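5'-nucleotidase SurE (PDB 2WQK) probably removes the phosphate from nucleoside 5'-monophosphates by hydrolysis, using one divalent metal ion bound in each subunit. Local coordinates at residues 23-27 and 28-32. Sequence-based numbering, arbitrary orientation. Where two conformers were deposited one is given.
Sequences ALKSL and GRVVV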
loop_
_atom_site.group_PDB
_atom_site.type_symbol
_atom_site.label_atom_id
_atom_site.label_comp_id
_atom_site.label_asym_id
_atom_site.label_seq_id
_atom_site.Cartn_x
_atom_site.Cartn_y
_atom_site.Cartn_z
ATOM N N ALA A 23 -7.961 -2.460 31.912
ATOM C CA ALA A 23 -7.644 -1.637 33.074
ATOM C C ALA A 23 -8.602 -0.478 33.303
ATOM O O ALA A 23 -8.945 -0.147 34.451
ATOM C CB ALA A 23 -6.174 -1.162 33.023
ATOM N N LEU A 24 -9.044 0.136 32.205
ATOM C CA LEU A 24 -9.920 1.300 32.307
ATOM C C LEU A 24 -11.335 1.015 32.789
ATOM O O LEU A 24 -12.035 1.931 33.208
ATOM C CB LEU A 24 -10.045 1.999 30.952
ATOM C CG LEU A 24 -8.825 2.804 30.507
ATOM C CD1 LEU A 24 -9.031 3.115 29.040
ATOM C CD2 LEU A 24 -8.716 4.069 31.361
ATOM N N LYS A 25 -11.740 -0.252 32.680
ATOM C CA LYS A 25 -13.115 -0.584 33.086
ATOM C C LYS A 25 -13.455 -0.138 34.513
ATOM O O LYS A 25 -14.626 0.103 34.808
ATOM C CB LYS A 25 -13.373 -2.089 32.930
ATOM C CG LYS A 25 -13.343 -2.592 31.525
ATOM C CD LYS A 25 -13.385 -4.148 31.517
ATOM C CE LYS A 25 -13.703 -4.724 30.152
ATOM N NZ LYS A 25 -13.899 -6.235 30.182
ATOM N N SER A 26 -12.467 -0.123 35.405
ATOM C CA SER A 26 -12.734 0.285 36.787
ATOM C C SER A 26 -13.014 1.775 36.940
ATOM O O SER A 26 -13.498 2.224 37.988
ATOM C CB SER A 26 -11.617 -0.132 37.731
ATOM O OG SER A 26 -10.429 0.524 37.360
ATOM N N LEU A 27 -12.717 2.564 35.899
ATOM C CA LEU A 27 -13.006 4.015 35.961
ATOM C C LEU A 27 -14.284 4.457 35.231
ATOM O O LEU A 27 -14.765 5.574 35.421
ATOM C CB LEU A 27 -11.842 4.845 35.391
ATOM C CG LEU A 27 -10.539 4.607 36.099
ATOM C CD1 LEU A 27 -9.437 5.532 35.454
ATOM C CD2 LEU A 27 -10.578 4.845 37.595
ATOM N N GLY A 28 -14.773 3.634 34.316
ATOM C CA GLY A 28 -15.951 4.032 33.537
ATOM C C GLY A 28 -16.189 3.060 32.388
ATOM O O GLY A 28 -15.695 1.951 32.414
ATOM N N ARG A 29 -16.983 3.512 31.422
ATOM C CA ARG A 29 -17.322 2.683 30.274
ATOM C C ARG A 29 -16.349 2.961 29.157
ATOM O O ARG A 29 -16.138 4.109 28.789
ATOM C CB ARG A 29 -18.707 2.967 29.757
ATOM C CG ARG A 29 -19.105 2.087 28.581
ATOM C CD ARG A 29 -20.400 2.571 27.943
ATOM N NE ARG A 29 -21.476 2.669 28.934
ATOM C CZ ARG A 29 -22.181 1.623 29.387
ATOM N NH1 ARG A 29 -21.972 0.403 28.905
ATOM N NH2 ARG A 29 -23.132 1.818 30.295
ATOM N N VAL A 30 -15.755 1.872 28.656
ATOM C CA VAL A 30 -14.759 1.979 27.580
ATOM C C VAL A 30 -15.462 1.605 26.299
ATOM O O VAL A 30 -15.927 0.478 26.152
ATOM C CB VAL A 30 -13.540 1.025 27.780
ATOM C CG1 VAL A 30 -12.512 1.319 26.710
ATOM C CG2 VAL A 30 -12.966 1.154 29.224
ATOM N N VAL A 31 -15.456 2.533 25.335
ATOM C CA VAL A 31 -16.013 2.264 24.022
ATOM C C VAL A 31 -14.830 2.250 23.070
ATOM O O VAL A 31 -14.152 3.270 22.904
ATOM C CB VAL A 31 -17.058 3.325 23.600
ATOM C CG1 VAL A 31 -17.570 3.067 22.166
ATOM C CG2 VAL A 31 -18.244 3.336 24.629
ATOM N N VAL A 32 -14.589 1.088 22.486
ATOM C CA VAL A 32 -13.437 0.920 21.572
ATOM C C VAL A 32 -13.916 1.044 20.142
ATOM O O VAL A 32 -14.875 0.384 19.727
ATOM C CB VAL A 32 -12.779 -0.455 21.705
ATOM C CG1 VAL A 32 -11.751 -0.788 20.582
ATOM C CG2 VAL A 32 -12.129 -0.569 23.068
#
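L24 and V30 meet through aliphatic carbons where the chain leaves a helix and enters a strand. CG2 of V30 lies 3.5 Å from CB of L24, which is tight for two carbons. The same methyl also faces the backbone at the start of K25, with V30 CG2 3.9 Å from K25 N. The valine torsion explains this. CG1 is anti to the backbone N (chi1 -174°), which puts CG2 beside the backbone N of V30 and close to L24 CB and K25 N. CB of L24 makes the closest approach; its CD1 methyl lies further off, 4.4 Å from V30 CG2.

The backbone makes the turn. L24 O receives L27 N at 2.8 Å. It also receives G28 N at 3.4 Å, but that bond is weak and bent, with an angle of 135° at the hydrogen. One carbonyl thus faces two successive amides. The carbonyl oxygens K25 O and G28 O lie 3.2 Å apart, as two acceptors without a bond between them. G28 is almost fully extended, and with it the chain straightens into the strand.

Further out, L27 packs on V143 and V146 of helix 135-152 and on F4 of strand 3-7, while V30 touches L6 and R21. The ammonium group of K25 forms a salt bridge with E22. Backbone hydrogen bonds of R29 and V31 with F4 join strand 29-35 to strand 3-7.

The contact is the helix-to-strand turn of a beta-alpha-beta crossover, in which helix 15-24 links the neighbouring parallel strands 3-7 and 29-35 in the alpha/beta fold of SurE, away from the metal site.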